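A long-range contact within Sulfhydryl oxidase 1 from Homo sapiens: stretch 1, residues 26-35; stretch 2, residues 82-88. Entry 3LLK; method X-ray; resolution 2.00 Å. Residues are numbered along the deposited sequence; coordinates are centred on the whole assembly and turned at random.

Stretch 1 (26-35) ILRIEVGRFP
Stretch 2 82-88: PYSFFKT

Tyr83 is tethered at both ends, its backbone N to one end of stretch 1 and its phenolic OH to the other, with Gly32 CA over one face of the ring between them. Tyr83 N donates to Pro35 O (2.9 Å, N-H...O angle 174°, almost linear), and Tyr83 OH donates to Leu27 O at 2.7 Å, in line with the ring edge. Over one face, Gly32 CA sits 3.4 Å from the centroid of the Tyr83 ring, 13° off the ring normal, a CH-pi contact. The lack of a side chain matters here: an ideal CB on Gly32 would lie 3.1 Å from Tyr83 CZ, a tight fit, and would clash with Arg28 O at 2.8 Å.

Stretch 1 enters as a helix, and residues 26-30 form a wider pi-type turn, closed by Val31 N donating to Ile26 O at 2.8 Å. A 3-10 segment, 31-33, follows, with Arg33 N to Glu30 O at 3.2 Å. Phe34 then extends (phi/psi -109/113), and Pro35 returns to helix-like angles (-54/-32). In stretch 2, Pro82 (-63/139) is the N-cap of a helix that runs from 83 onward with phi near -65 and psi near -38; Phe86 N to Pro82 O (3.1 Å), Lys87 N to Tyr83 O (2.7 Å) and Thr88 N to Ser84 O (3.1 Å) follow the i+4 pattern of an alpha helix. The helices run roughly antiparallel, at 150° between their N-to-C directions (signed crossing angle -150°), and their axes come no closer than 10.9 Å. The register pairs Pro35 with Tyr83 (CA to CA 5.3 Å) and Arg28 with Lys87 (CA to CA 7.6 Å). Together the stretches bury 407 Å².

Tyr83 (chi1 -177°, t; chi2 70°) points toward stretch 1 and has the largest covered area, 124 Å². Its CB lies 3.3 Å from Phe34 O, and its CE1 packs 3.7 Å from CG1 of Val31 (chi1 176°, t). One helical turn on, Phe86 (chi1 -176°, t; chi2 66°) also points toward stretch 1 and extends the apolar patch: its CE2 is 4.0 Å from Val31 CG1, while its CZ meets Leu27 CD2 at 3.8 Å, with that methyl at the ring edge. Leu27 (chi1 -60°, m; chi2 165°, t) starts sideways, but its end comes nearer. Leu27, Val31 and Phe86 are buried and, with the Tyr83 ring, make apolar contacts at van der Waals distance.

The CA-to-CB bond of Arg28 points away from stretch 2, yet its m, m, t rotamer (-59°, -69°, -167°; chi4 179°) brings the end of the side chain nearer. Arg28 NH1 lies 3.6 Å from Lys87 CG, near the guanidinium plane; the contact is with the aliphatic part of a lysine extended through chi3 (170°, 177°, 176°, all t) and bent at chi4 (-61°, m). A water bridges the polar groups: it accepts from Arg28 NH1 at 2.8 Å and donates to Tyr83 OH at 2.8 Å, so the tyrosine hydroxyl serves as donor and acceptor at once.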

ATOM      1  N   ILE A  26       3.582   1.146   9.801  1.00 23.29           N
ATOM      2  CA  ILE A  26       2.165   1.426   9.984  1.00 21.38           C
ATOM      3  C   ILE A  26       1.734   1.222  11.436  1.00 23.73           C
ATOM      4  O   ILE A  26       1.193   2.133  12.072  1.00 21.37           O
ATOM      5  CB  ILE A  26       1.297   0.514   9.063  1.00 19.56           C
ATOM      6  CG1 ILE A  26       1.397   1.001   7.617  1.00 17.39           C
ATOM      7  CG2 ILE A  26      -0.140   0.498   9.537  1.00 18.81           C
ATOM      8  CD1 ILE A  26       0.877   0.012   6.572  1.00 20.15           C
ATOM      9  N   LEU A  27       1.996   0.028  11.958  1.00 23.45           N
ATOM     10  CA  LEU A  27       1.601  -0.327  13.311  1.00 22.98           C
ATOM     11  C   LEU A  27       2.318   0.398  14.449  1.00 22.54           C
ATOM     12  O   LEU A  27       1.689   0.738  15.444  1.00 25.21           O
ATOM     13  CB  LEU A  27       1.744  -1.841  13.505  1.00 23.41           C
ATOM     14  CG  LEU A  27       0.916  -2.743  12.571  1.00 24.92           C
ATOM     15  CD1 LEU A  27       1.448  -4.173  12.644  1.00 26.69           C
ATOM     16  CD2 LEU A  27      -0.557  -2.703  12.955  1.00 24.79           C
ATOM     17  N   ARG A  28       3.619   0.627  14.305  1.00 22.78           N
ATOM     18  CA  ARG A  28       4.411   1.279  15.345  1.00 24.35           C
ATOM     19  C   ARG A  28       4.528   2.798  15.218  1.00 26.69           C
ATOM     20  O   ARG A  28       4.675   3.497  16.230  1.00 24.60           O
ATOM     21  CB  ARG A  28       5.828   0.682  15.379  1.00 26.38           C
ATOM     22  CG  ARG A  28       5.895  -0.814  15.650  1.00 25.85           C
ATOM     23  CD  ARG A  28       5.480  -1.118  17.068  1.00 29.20           C
ATOM     24  NE  ARG A  28       5.814  -2.482  17.471  1.00 30.31           N
ATOM     25  CZ  ARG A  28       5.567  -2.971  18.683  1.00 32.83           C
ATOM     26  NH1 ARG A  28       4.983  -2.211  19.603  1.00 32.61           N
ATOM     27  NH2 ARG A  28       5.912  -4.214  18.986  1.00 31.47           N
ATOM     28  N   ILE A  29       4.477   3.315  13.993  1.00 23.20           N
ATOM     29  CA  ILE A  29       4.610   4.755  13.806  1.00 24.96           C
ATOM     30  C   ILE A  29       3.305   5.469  13.465  1.00 25.41           C
ATOM     31  O   ILE A  29       2.791   6.237  14.273  1.00 25.23           O
ATOM     32  CB  ILE A  29       5.646   5.082  12.708  1.00 27.12           C
ATOM     33  CG1 ILE A  29       6.993   4.438  13.050  1.00 26.29           C
ATOM     34  CG2 ILE A  29       5.806   6.589  12.574  1.00 24.40           C
ATOM     35  CD1 ILE A  29       7.623   4.951  14.321  1.00 33.67           C
ATOM     36  N   GLU A  30       2.758   5.208  12.283  1.00 23.10           N
ATOM     37  CA  GLU A  30       1.533   5.889  11.878  1.00 24.17           C
ATOM     38  C   GLU A  30       0.363   5.713  12.839  1.00 23.30           C
ATOM     39  O   GLU A  30      -0.265   6.700  13.251  1.00 21.52           O
ATOM     40  CB  GLU A  30       1.120   5.454  10.475  1.00 23.93           C
ATOM     41  CG  GLU A  30       2.200   5.682   9.443  1.00 25.47           C
ATOM     42  CD  GLU A  30       1.681   6.397   8.219  1.00 26.26           C
ATOM     43  OE1 GLU A  30       0.780   5.848   7.554  1.00 23.43           O
ATOM     44  OE2 GLU A  30       2.174   7.509   7.928  1.00 26.49           O
ATOM     45  N   VAL A  31       0.046   4.472  13.189  1.00 20.16           N
ATOM     46  CA  VAL A  31      -1.063   4.247  14.116  1.00 22.99           C
ATOM     47  C   VAL A  31      -0.688   4.819  15.495  1.00 23.45           C
ATOM     48  O   VAL A  31      -1.555   5.221  16.268  1.00 23.48           O
ATOM     49  CB  VAL A  31      -1.381   2.747  14.271  1.00 22.25           C
ATOM     50  CG1 VAL A  31      -2.469   2.551  15.319  1.00 24.21           C
ATOM     51  CG2 VAL A  31      -1.813   2.162  12.928  1.00 23.65           C
ATOM     52  N   GLY A  32       0.613   4.854  15.783  1.00 23.34           N
ATOM     53  CA  GLY A  32       1.088   5.372  17.061  1.00 25.80           C
ATOM     54  C   GLY A  32       1.068   6.887  17.235  1.00 28.16           C
ATOM     55  O   GLY A  32       1.442   7.394  18.289  1.00 26.33           O
ATOM     56  N   ARG A  33       0.637   7.617  16.209  1.00 29.10           N
ATOM     57  CA  ARG A  33       0.577   9.076  16.294  1.00 32.61           C
ATOM     58  C   ARG A  33      -0.639   9.516  17.110  1.00 31.29           C
ATOM     59  O   ARG A  33      -0.720  10.660  17.547  1.00 31.79           O
ATOM     60  CB  ARG A  33       0.464   9.688  14.892  1.00 36.13           C
ATOM     61  CG  ARG A  33       1.598   9.337  13.930  1.00 45.43           C
ATOM     62  CD  ARG A  33       2.874  10.112  14.242  1.00 51.21           C
ATOM     63  NE  ARG A  33       3.956   9.792  13.309  1.00 56.28           N
ATOM     64  CZ  ARG A  33       5.165  10.352  13.338  1.00 57.31           C
ATOM     65  NH1 ARG A  33       5.454  11.266  14.253  1.00 59.89           N
ATOM     66  NH2 ARG A  33       6.089   9.996  12.453  1.00 58.14           N
ATOM     67  N   PHE A  34      -1.584   8.602  17.304  1.00 29.58           N
ATOM     68  CA  PHE A  34      -2.814   8.901  18.024  1.00 27.37           C
ATOM     69  C   PHE A  34      -2.865   8.225  19.391  1.00 28.61           C
ATOM     70  O   PHE A  34      -2.958   7.003  19.476  1.00 27.78           O
ATOM     71  CB  PHE A  34      -4.004   8.453  17.178  1.00 27.40           C
ATOM     72  CG  PHE A  34      -4.005   9.026  15.789  1.00 29.39           C
ATOM     73  CD1 PHE A  34      -4.599  10.257  15.525  1.00 32.92           C
ATOM     74  CD2 PHE A  34      -3.380   8.351  14.743  1.00 30.27           C
ATOM     75  CE1 PHE A  34      -4.572  10.808  14.236  1.00 32.08           C
ATOM     76  CE2 PHE A  34      -3.346   8.893  13.453  1.00 28.80           C
ATOM     77  CZ  PHE A  34      -3.944  10.121  13.201  1.00 30.06           C
ATOM     78  N   PRO A  35      -2.828   9.019  20.479  1.00 27.68           N
ATOM     79  CA  PRO A  35      -2.869   8.479  21.849  1.00 27.43           C
ATOM     80  C   PRO A  35      -4.078   7.579  22.042  1.00 25.07           C
ATOM     81  O   PRO A  35      -4.038   6.624  22.818  1.00 25.34           O
ATOM     82  CB  PRO A  35      -2.959   9.732  22.732  1.00 26.49           C
ATOM     83  CG  PRO A  35      -2.393  10.826  21.866  1.00 30.94           C
ATOM     84  CD  PRO A  35      -2.899  10.491  20.488  1.00 28.46           C
ATOM     85  N   PRO A  82      -6.865   2.713  23.708  1.00 29.91           N
ATOM     86  CA  PRO A  82      -5.651   3.511  23.902  1.00 28.94           C
ATOM     87  C   PRO A  82      -4.520   2.909  23.071  1.00 28.17           C
ATOM     88  O   PRO A  82      -4.373   1.681  22.999  1.00 26.60           O
ATOM     89  CB  PRO A  82      -5.381   3.377  25.401  1.00 29.17           C
ATOM     90  CG  PRO A  82      -6.741   3.183  25.989  1.00 29.13           C
ATOM     91  CD  PRO A  82      -7.391   2.230  24.995  1.00 30.80           C
ATOM     92  N   TYR A  83      -3.714   3.752  22.443  1.00 26.07           N
ATOM     93  CA  TYR A  83      -2.629   3.199  21.654  1.00 26.13           C
ATOM     94  C   TYR A  83      -1.718   2.338  22.529  1.00 26.66           C
ATOM     95  O   TYR A  83      -1.227   1.291  22.088  1.00 25.45           O
ATOM     96  CB  TYR A  83      -1.796   4.291  20.988  1.00 24.74           C
ATOM     97  CG  TYR A  83      -0.729   3.692  20.125  1.00 24.84           C
ATOM     98  CD1 TYR A  83      -1.062   3.031  18.936  1.00 24.22           C
ATOM     99  CD2 TYR A  83       0.603   3.680  20.540  1.00 24.36           C
ATOM    100  CE1 TYR A  83      -0.094   2.370  18.187  1.00 25.27           C
ATOM    101  CE2 TYR A  83       1.581   3.018  19.800  1.00 26.57           C
ATOM    102  CZ  TYR A  83       1.225   2.362  18.627  1.00 24.52           C
ATOM    103  OH  TYR A  83       2.181   1.680  17.915  1.00 25.57           O
ATOM    104  N   SER A  84      -1.493   2.770  23.766  1.00 24.80           N
ATOM    105  CA  SER A  84      -0.623   2.014  24.668  1.00 26.16           C
ATOM    106  C   SER A  84      -1.130   0.579  24.814  1.00 26.55           C
ATOM    107  O   SER A  84      -0.343  -0.361  24.912  1.00 29.12           O
ATOM    108  CB  SER A  84      -0.530   2.705  26.044  1.00 23.81           C
ATOM    109  OG  SER A  84      -1.807   2.952  26.606  1.00 22.08           O
ATOM    110  N   PHE A  85      -2.448   0.423  24.809  1.00 26.46           N
ATOM    111  CA  PHE A  85      -3.084  -0.882  24.919  1.00 28.32           C
ATOM    112  C   PHE A  85      -2.846  -1.692  23.637  1.00 28.31           C
ATOM    113  O   PHE A  85      -2.661  -2.905  23.685  1.00 28.39           O
ATOM    114  CB  PHE A  85      -4.583  -0.690  25.159  1.00 31.35           C
ATOM    115  CG  PHE A  85      -5.305  -1.945  25.554  1.00 36.74           C
ATOM    116  CD1 PHE A  85      -4.791  -2.778  26.547  1.00 39.92           C
ATOM    117  CD2 PHE A  85      -6.515  -2.281  24.958  1.00 37.40           C
ATOM    118  CE1 PHE A  85      -5.477  -3.933  26.943  1.00 41.73           C
ATOM    119  CE2 PHE A  85      -7.209  -3.433  25.347  1.00 38.80           C
ATOM    120  CZ  PHE A  85      -6.690  -4.257  26.338  1.00 39.55           C
ATOM    121  N   PHE A  86      -2.859  -1.013  22.493  1.00 25.92           N
ATOM    122  CA  PHE A  86      -2.613  -1.660  21.205  1.00 26.97           C
ATOM    123  C   PHE A  86      -1.132  -2.059  21.118  1.00 26.36           C
ATOM    124  O   PHE A  86      -0.798  -3.106  20.572  1.00 26.11           O
ATOM    125  CB  PHE A  86      -2.963  -0.695  20.067  1.00 25.67           C
ATOM    126  CG  PHE A  86      -2.831  -1.289  18.677  1.00 25.27           C
ATOM    127  CD1 PHE A  86      -3.667  -2.316  18.260  1.00 24.71           C
ATOM    128  CD2 PHE A  86      -1.909  -0.769  17.769  1.00 24.94           C
ATOM    129  CE1 PHE A  86      -3.600  -2.819  16.951  1.00 25.48           C
ATOM    130  CE2 PHE A  86      -1.829  -1.260  16.456  1.00 25.46           C
ATOM    131  CZ  PHE A  86      -2.681  -2.287  16.048  1.00 24.75           C
ATOM    132  N   LYS A  87      -0.249  -1.221  21.659  1.00 27.57           N
ATOM    133  CA  LYS A  87       1.191  -1.498  21.646  1.00 28.47           C
ATOM    134  C   LYS A  87       1.494  -2.767  22.438  1.00 30.93           C
ATOM    135  O   LYS A  87       2.376  -3.557  22.070  1.00 29.77           O
ATOM    136  CB  LYS A  87       1.978  -0.339  22.261  1.00 28.63           C
ATOM    137  CG  LYS A  87       3.458  -0.644  22.496  1.00 27.95           C
ATOM    138  CD  LYS A  87       4.198   0.567  23.037  1.00 30.95           C
ATOM    139  CE  LYS A  87       5.636   0.231  23.361  1.00 33.04           C
ATOM    140  NZ  LYS A  87       5.704  -0.837  24.404  1.00 36.55           N
ATOM    141  N   THR A  88       0.775  -2.938  23.544  1.00 30.43           N
ATOM    142  CA  THR A  88       0.950  -4.107  24.386  1.00 31.78           C
ATOM    143  C   THR A  88       0.541  -5.359  23.614  1.00 31.19           C
ATOM    144  O   THR A  88       1.191  -6.397  23.730  1.00 31.72           O
ATOM    145  CB  THR A  88       0.122  -3.979  25.680  1.00 30.51           C
ATOM    146  OG1 THR A  88       0.609  -2.861  26.438  1.00 32.19           O
ATOM    147  CG2 THR A  88       0.236  -5.236  26.526  1.00 30.45           C
TER
HETATM  148  O   HOH W   1       4.146   0.501  19.539  1.00 26.49           O